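Local coordinates for Lmo2445 protein (Listeria monocytogenes EGD-e, PDB 5HZL) that is of unknown function but is a secreted, internalin-like leucine-rich-repeat protein that binds calcium ions, at residues A[250-255]-A[261-266]; A[175-180]-A[188-193]; A[55-60]-A[70-75]. All coordinates share one frame; numbering follows the deposited sequence.

Interaction 1: A[250-255]-A[261-266]; sequences YEPPYP and YMYTIE
Tyr250 and Glu266 supply the one hydrogen bond between 250-255 and 261-266. Glu266 N donates to Tyr250 OH over 3.0 Å with an N-H...O angle of 164°, a nearly straight bond in which the phenol oxygen acts as acceptor. With CG set between the backbone N and the carbonyl carbon (chi1 65°), the Tyr250 ring carries its hydroxyl across to the other segment, and Tyr250 OH also lies 3.5 Å from Ile265 CA.

The remaining contacts are van der Waals. The CB and CG methylenes of Glu266 pack against the same phenol, Glu266 CG lying 3.7 Å from Tyr250 CZ, and the two side chains cross at about a right angle while the carboxylate leads away from the ring. Farther along, the prolines meet Tyr263: Pro252 CG lies by its hydroxyl end, 3.4 Å from Tyr263 OH, and Pro255 CG comes within 3.6 Å of Tyr263 CE1. Pro255 CB sits at the edge of that ring, in its plane. Proline suits position 255 because its compact, rigid ring offers CH groups to an aromatic neighbour. Ile240 and Tyr226 also touch the Tyr263 side chain.

Tyr250 ends strand 247-250, at the border of the C-terminal domain's five-stranded sheet, whereas strand 262-264 pairs with 219-221. The contact thus rests largely on two tyrosines, one making a polar bond, the other packing on prolines.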
# COMPACT_ATOMS: atom_id res chain seq x y z
N TYR A 250 23.01 -6.99 -23.44
CA TYR A 250 23.66 -8.28 -23.13
C TYR A 250 22.82 -9.06 -22.11
O TYR A 250 22.04 -8.46 -21.37
CB TYR A 250 25.12 -8.12 -22.64
CG TYR A 250 25.29 -7.40 -21.33
CD1 TYR A 250 25.31 -6.01 -21.26
CD2 TYR A 250 25.46 -8.11 -20.14
CE1 TYR A 250 25.47 -5.35 -20.05
CE2 TYR A 250 25.64 -7.46 -18.93
CZ TYR A 250 25.63 -6.08 -18.88
OH TYR A 250 25.79 -5.43 -17.67
N GLU A 251 22.98 -10.39 -22.09
CA GLU A 251 22.27 -11.28 -21.16
C GLU A 251 23.32 -11.99 -20.31
O GLU A 251 23.78 -13.08 -20.68
CB GLU A 251 21.43 -12.32 -21.91
CG GLU A 251 20.35 -11.74 -22.81
CD GLU A 251 19.54 -12.80 -23.55
OE1 GLU A 251 19.60 -14.00 -23.19
OE2 GLU A 251 18.82 -12.43 -24.51
N PRO A 252 23.70 -11.39 -19.17
CA PRO A 252 24.73 -11.99 -18.33
C PRO A 252 24.19 -13.09 -17.43
O PRO A 252 22.97 -13.20 -17.27
CB PRO A 252 25.19 -10.81 -17.48
CG PRO A 252 23.93 -10.05 -17.26
CD PRO A 252 23.10 -10.22 -18.52
N PRO A 253 25.09 -13.91 -16.85
CA PRO A 253 24.62 -14.96 -15.96
C PRO A 253 24.12 -14.29 -14.69
O PRO A 253 24.59 -13.21 -14.34
CB PRO A 253 25.87 -15.81 -15.72
CG PRO A 253 27.02 -14.89 -15.93
CD PRO A 253 26.56 -13.88 -16.94
N TYR A 254 23.18 -14.93 -14.03
CA TYR A 254 22.59 -14.37 -12.82
C TYR A 254 23.71 -14.24 -11.76
O TYR A 254 24.49 -15.17 -11.57
CB TYR A 254 21.44 -15.27 -12.35
CG TYR A 254 20.44 -14.55 -11.50
CD1 TYR A 254 19.35 -13.90 -12.09
CD2 TYR A 254 20.57 -14.49 -10.11
CE1 TYR A 254 18.42 -13.22 -11.32
CE2 TYR A 254 19.65 -13.81 -9.33
CZ TYR A 254 18.56 -13.17 -9.94
OH TYR A 254 17.62 -12.49 -9.18
N PRO A 255 23.79 -13.08 -11.07
CA PRO A 255 24.83 -12.92 -10.06
C PRO A 255 24.65 -13.76 -8.80
O PRO A 255 23.65 -14.47 -8.64
CB PRO A 255 24.74 -11.43 -9.71
CG PRO A 255 23.32 -11.09 -9.97
CD PRO A 255 22.96 -11.87 -11.19
N TYR A 261 24.29 -5.34 -2.04
CA TYR A 261 23.18 -5.40 -2.99
C TYR A 261 23.46 -4.54 -4.21
O TYR A 261 22.54 -4.19 -4.95
CB TYR A 261 21.84 -5.04 -2.36
CG TYR A 261 21.37 -5.96 -1.25
CD1 TYR A 261 21.18 -7.32 -1.47
CD2 TYR A 261 21.03 -5.46 -0.01
CE1 TYR A 261 20.73 -8.16 -0.47
CE2 TYR A 261 20.57 -6.30 1.01
CZ TYR A 261 20.41 -7.66 0.78
OH TYR A 261 19.94 -8.47 1.80
N MSE A 262 24.73 -4.20 -4.44
CA MSE A 262 25.08 -3.38 -5.60
C MSE A 262 25.27 -4.27 -6.79
O MSE A 262 25.88 -5.32 -6.68
CB MSE A 262 26.34 -2.57 -5.39
CG MSE A 262 26.24 -1.67 -4.16
SE MSE A 262 24.79 -0.32 -4.21
CE MSE A 262 25.42 0.79 -5.71
N TYR A 263 24.74 -3.86 -7.94
CA TYR A 263 24.87 -4.61 -9.19
C TYR A 263 25.49 -3.65 -10.21
O TYR A 263 25.02 -2.52 -10.38
CB TYR A 263 23.52 -5.14 -9.68
CG TYR A 263 23.67 -6.00 -10.90
CD1 TYR A 263 24.04 -7.34 -10.79
CD2 TYR A 263 23.45 -5.49 -12.17
CE1 TYR A 263 24.20 -8.14 -11.92
CE2 TYR A 263 23.60 -6.30 -13.30
CZ TYR A 263 23.98 -7.62 -13.17
OH TYR A 263 24.12 -8.41 -14.29
N THR A 264 26.56 -4.09 -10.85
CA THR A 264 27.27 -3.29 -11.84
C THR A 264 26.75 -3.62 -13.23
O THR A 264 26.60 -4.80 -13.55
CB THR A 264 28.78 -3.58 -11.79
OG1 THR A 264 29.26 -3.28 -10.49
CG2 THR A 264 29.56 -2.75 -12.81
N ILE A 265 26.47 -2.60 -14.03
CA ILE A 265 26.00 -2.82 -15.40
C ILE A 265 27.00 -2.17 -16.36
O ILE A 265 27.37 -1.00 -16.22
CB ILE A 265 24.52 -2.42 -15.63
CG1 ILE A 265 24.27 -0.92 -15.56
CG2 ILE A 265 23.64 -3.11 -14.60
CD1 ILE A 265 22.79 -0.58 -15.68
N GLU A 266 27.42 -2.98 -17.34
CA GLU A 266 28.43 -2.63 -18.35
C GLU A 266 28.08 -1.46 -19.28
O GLU A 266 27.73 -1.68 -20.44
CB GLU A 266 28.72 -3.87 -19.22
CG GLU A 266 29.15 -5.16 -18.52
CD GLU A 266 30.55 -5.11 -17.92
OE1 GLU A 266 30.89 -4.12 -17.23
OE2 GLU A 266 31.31 -6.08 -18.12

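Interaction 2: A[175-180]-A[188-193]; sequences LILNEN and DIFLSQ
In the leucine-rich-repeat domain, strand 174-176 and the turn after it face helix 187-191, with Leu175 and Leu177 on one side and Ile189 and Phe190 on the other. The pivotal atom is Leu175 CD2. It lies 4.0 Å from Ile189 CG2 and 4.3 Å from Phe190 CE1, so one methyl meets two successive helix residues. Leu175 holds CG anti to the backbone N (chi1 179°), carrying its branch inward from strand 174-176. Leu177 CD1 reaches Phe190 CZ at 4.3 Å.

The spacing of Leu175, Leu177 and Asn180 is that of the LxLxxN part of the repeat consensus. Branched leucines fill the interior while Ile176, between them, points the other way. Asn180 is the buried polar member: its ND2 donates to Leu177 O at 2.7 Å, from well above the carbonyl plane, and also to Met152 O of the preceding coil, while OD1 accepts from Ala155 N. An amide, with both donor and acceptor, suits a position that must satisfy backbone groups of adjacent turns.

On the helical side, Ser192 OG donates to Ile189 O at 2.8 Å, just before Gln193 leaves helical geometry with positive phi.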
# COMPACT_ATOMS: atom_id res chain seq x y z
N LEU A 175 -1.34 -12.40 2.16
CA LEU A 175 -0.65 -11.12 1.93
C LEU A 175 -0.45 -10.95 0.42
O LEU A 175 0.42 -11.58 -0.16
CB LEU A 175 0.70 -11.12 2.67
CG LEU A 175 1.60 -9.90 2.54
CD1 LEU A 175 0.90 -8.67 3.09
CD2 LEU A 175 2.92 -10.14 3.26
N ILE A 176 -1.25 -10.08 -0.19
CA ILE A 176 -1.20 -9.84 -1.63
C ILE A 176 -0.43 -8.54 -1.89
O ILE A 176 -0.88 -7.47 -1.47
CB ILE A 176 -2.62 -9.73 -2.24
CG1 ILE A 176 -3.61 -10.75 -1.64
CG2 ILE A 176 -2.56 -9.79 -3.77
CD1 ILE A 176 -3.25 -12.21 -1.78
N LEU A 177 0.70 -8.63 -2.59
CA LEU A 177 1.55 -7.48 -2.89
C LEU A 177 2.02 -7.36 -4.35
O LEU A 177 2.97 -6.62 -4.62
CB LEU A 177 2.80 -7.53 -2.00
CG LEU A 177 2.62 -7.38 -0.50
CD1 LEU A 177 3.92 -7.67 0.22
CD2 LEU A 177 2.14 -5.98 -0.18
N ASN A 178 1.39 -8.07 -5.28
CA ASN A 178 1.82 -7.95 -6.68
C ASN A 178 1.57 -6.55 -7.26
O ASN A 178 0.81 -5.78 -6.69
CB ASN A 178 1.19 -9.01 -7.60
CG ASN A 178 -0.33 -9.06 -7.52
OD1 ASN A 178 -0.90 -9.22 -6.44
ND2 ASN A 178 -0.99 -8.98 -8.66
N GLU A 179 2.24 -6.25 -8.36
CA GLU A 179 2.10 -5.00 -9.12
C GLU A 179 2.47 -3.69 -8.40
O GLU A 179 1.92 -2.63 -8.69
CB GLU A 179 0.70 -4.94 -9.74
CG GLU A 179 0.44 -6.12 -10.66
CD GLU A 179 -1.00 -6.22 -11.11
OE1 GLU A 179 -1.67 -5.17 -11.21
OE2 GLU A 179 -1.47 -7.35 -11.37
N ASN A 180 3.42 -3.79 -7.49
CA ASN A 180 3.91 -2.64 -6.74
C ASN A 180 5.26 -2.20 -7.31
O ASN A 180 5.62 -2.64 -8.39
CB ASN A 180 3.93 -2.98 -5.25
CG ASN A 180 2.55 -2.99 -4.64
OD1 ASN A 180 1.83 -2.01 -4.74
ND2 ASN A 180 2.18 -4.08 -3.98
N ASP A 188 11.38 -12.48 5.71
CA ASP A 188 10.90 -13.21 6.89
C ASP A 188 9.49 -13.77 6.77
O ASP A 188 9.30 -14.97 6.96
CB ASP A 188 10.98 -12.35 8.16
CG ASP A 188 12.41 -12.02 8.59
OD1 ASP A 188 13.36 -12.15 7.79
OD2 ASP A 188 12.56 -11.61 9.76
N ILE A 189 8.54 -12.91 6.43
CA ILE A 189 7.14 -13.32 6.33
C ILE A 189 6.90 -14.38 5.25
O ILE A 189 6.14 -15.32 5.49
CB ILE A 189 6.18 -12.10 6.18
CG1 ILE A 189 4.73 -12.48 6.48
CG2 ILE A 189 6.34 -11.42 4.83
CD1 ILE A 189 4.50 -12.98 7.90
N PHE A 190 7.56 -14.27 4.09
CA PHE A 190 7.38 -15.30 3.05
C PHE A 190 8.03 -16.63 3.42
O PHE A 190 7.52 -17.69 3.05
CB PHE A 190 7.86 -14.86 1.67
CG PHE A 190 7.09 -13.72 1.08
CD1 PHE A 190 5.70 -13.72 1.06
CD2 PHE A 190 7.75 -12.69 0.45
CE1 PHE A 190 4.99 -12.67 0.49
CE2 PHE A 190 7.04 -11.64 -0.13
CZ PHE A 190 5.66 -11.63 -0.10
N LEU A 191 9.14 -16.58 4.14
CA LEU A 191 9.87 -17.79 4.56
C LEU A 191 9.35 -18.44 5.84
O LEU A 191 9.71 -19.58 6.13
CB LEU A 191 11.36 -17.49 4.72
CG LEU A 191 12.10 -17.00 3.48
CD1 LEU A 191 13.55 -16.70 3.85
CD2 LEU A 191 12.02 -18.00 2.33
N SER A 192 8.53 -17.73 6.61
CA SER A 192 7.99 -18.27 7.86
C SER A 192 6.96 -19.37 7.65
O SER A 192 6.68 -20.13 8.56
CB SER A 192 7.31 -17.16 8.67
OG SER A 192 6.21 -16.64 7.95
N GLN A 193 6.37 -19.42 6.45
CA GLN A 193 5.35 -20.42 6.07
C GLN A 193 3.93 -20.23 6.71
O GLN A 193 3.10 -21.14 6.61
CB GLN A 193 5.88 -21.86 6.22
CG GLN A 193 7.06 -22.13 5.29
CD GLN A 193 7.64 -23.54 5.43
OE1 GLN A 193 7.94 -24.18 4.43
NE2 GLN A 193 7.78 -24.03 6.66

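Interaction 3: A[55-60]-A[70-75]; sequences TAIPLP and SVLNNE
Leu59 and Leu72 meet tip to tip at the start of the leucine-rich-repeat domain, where strand 56-58 forms one border of the long parallel sheet. Their CD1 methyls lie 4.0 Å apart, the closest approach between 55-60 and 70-75. Both leucines place CG beside the backbone N (chi1 -63° in Leu59 and -67° in Leu72), from where each CD1 reaches across. All three touching residues, these two and Ile57, are buried, and no polar bond crosses between the segments; branched aliphatic side chains fit such an interior, where no side-chain polar group needs a partner. Helix 27-36 helps to close it, with Ala32 against Leu59 and Ile29 against Leu72, so the N-terminal helical part of the protein shares this core with the first strand.

The loose side of the contact is Ile57, whose CG2 stays 4.5 Å from that same CD1 of Leu72. Partly exposed residues flank the contact: Ala56 and Pro58, which alternate with the buried residues along the strand, and Asn73 and Asn74 on the other segment. These asparagines suit the border because their amides can bind backbone oxygens: Asn73 ND2 reaches Asp95 O and Asn74 ND2 reaches Ala23 O. The backbone around Leu72 is a short 3-10 turn, in which Asn74 N bonds to Val71 O at 2.9 Å and Glu75 N to Leu72 O at 3.2 Å.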
# COMPACT_ATOMS: atom_id res chain seq x y z
N THR A 55 -24.22 -1.49 11.43
CA THR A 55 -23.25 -2.59 11.38
C THR A 55 -22.17 -2.32 10.34
O THR A 55 -21.17 -3.03 10.29
CB THR A 55 -23.91 -3.93 10.99
OG1 THR A 55 -24.57 -3.80 9.73
CG2 THR A 55 -24.93 -4.36 12.03
N ALA A 56 -22.39 -1.32 9.50
CA ALA A 56 -21.47 -0.95 8.44
C ALA A 56 -21.52 0.55 8.15
O ALA A 56 -22.53 1.21 8.43
CB ALA A 56 -21.81 -1.74 7.18
N ILE A 57 -20.42 1.08 7.62
CA ILE A 57 -20.31 2.50 7.26
C ILE A 57 -20.15 2.55 5.73
O ILE A 57 -19.05 2.41 5.23
CB ILE A 57 -19.13 3.21 7.95
CG1 ILE A 57 -19.12 2.98 9.47
CG2 ILE A 57 -19.15 4.70 7.61
CD1 ILE A 57 -20.31 3.52 10.20
N PRO A 58 -21.26 2.71 5.00
CA PRO A 58 -21.19 2.76 3.54
C PRO A 58 -20.93 4.15 2.99
O PRO A 58 -21.86 4.92 2.80
CB PRO A 58 -22.56 2.25 3.12
CG PRO A 58 -23.47 2.72 4.19
CD PRO A 58 -22.66 2.76 5.46
N LEU A 59 -19.66 4.43 2.72
CA LEU A 59 -19.22 5.70 2.17
C LEU A 59 -18.43 5.55 0.87
O LEU A 59 -17.50 6.33 0.64
CB LEU A 59 -18.36 6.41 3.20
CG LEU A 59 -19.03 6.78 4.50
CD1 LEU A 59 -18.01 7.42 5.42
CD2 LEU A 59 -20.18 7.73 4.25
N PRO A 60 -18.78 4.57 0.00
CA PRO A 60 -17.96 4.50 -1.21
C PRO A 60 -18.33 5.51 -2.26
O PRO A 60 -19.47 5.94 -2.33
CB PRO A 60 -18.28 3.11 -1.76
CG PRO A 60 -19.66 2.88 -1.33
CD PRO A 60 -19.75 3.46 0.05
N SER A 70 -12.49 12.42 8.85
CA SER A 70 -12.13 12.62 10.26
C SER A 70 -13.34 13.00 11.11
O SER A 70 -13.37 12.79 12.32
CB SER A 70 -10.99 13.62 10.40
OG SER A 70 -11.34 14.88 9.88
N VAL A 71 -14.35 13.55 10.45
CA VAL A 71 -15.62 13.92 11.08
C VAL A 71 -16.31 12.73 11.78
O VAL A 71 -17.04 12.94 12.76
CB VAL A 71 -16.53 14.62 10.04
CG1 VAL A 71 -18.00 14.46 10.34
CG2 VAL A 71 -16.14 16.09 9.91
N LEU A 72 -16.07 11.51 11.30
CA LEU A 72 -16.64 10.28 11.89
C LEU A 72 -16.25 10.14 13.38
O LEU A 72 -17.03 9.58 14.18
CB LEU A 72 -16.22 9.03 11.11
CG LEU A 72 -16.78 8.91 9.68
CD1 LEU A 72 -16.15 7.74 8.94
CD2 LEU A 72 -18.30 8.78 9.68
N ASN A 73 -15.07 10.65 13.74
CA ASN A 73 -14.62 10.65 15.14
C ASN A 73 -15.46 11.52 16.09
O ASN A 73 -15.22 11.51 17.30
CB ASN A 73 -13.14 10.99 15.22
CG ASN A 73 -12.26 9.88 14.71
OD1 ASN A 73 -12.53 8.71 14.97
ND2 ASN A 73 -11.19 10.22 14.00
N ASN A 74 -16.42 12.26 15.55
CA ASN A 74 -17.33 13.05 16.39
C ASN A 74 -18.29 12.16 17.14
O ASN A 74 -18.99 12.65 18.00
CB ASN A 74 -18.15 14.07 15.58
CG ASN A 74 -17.30 15.21 15.04
OD1 ASN A 74 -16.10 15.30 15.30
ND2 ASN A 74 -17.94 16.11 14.30
N GLU A 75 -18.34 10.88 16.81
CA GLU A 75 -19.22 9.95 17.51
C GLU A 75 -18.57 8.57 17.57
O GLU A 75 -17.45 8.37 17.11
CB GLU A 75 -20.58 9.85 16.80
CG GLU A 75 -21.34 11.16 16.62
CD GLU A 75 -21.67 11.88 17.92
OE1 GLU A 75 -21.60 11.28 19.03
OE2 GLU A 75 -22.02 13.06 17.82

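How the interactions relate
Interactions 2 and 3 belong to the same seven-stranded parallel sheet: 3 uses its first strand, 56-58, and 2 its next-to-last, 174-176, with centres about 31 Å apart on opposite sides of the chain's centre. Both are buried and purely aliphatic or aromatic across the segments, but 3 is backed by helix 27-36, whereas 2 packs strand 174-176 and the residue after it on helix 187-191. Interaction 1 lies in the C-terminal domain, its centre about 25 Å from that of interaction 2. Being only partly buried, it mixes a hydrogen bond with proline-tyrosine packing and joins the end of strand 247-250 and the loop after it to strand 262-264 and the residues that follow.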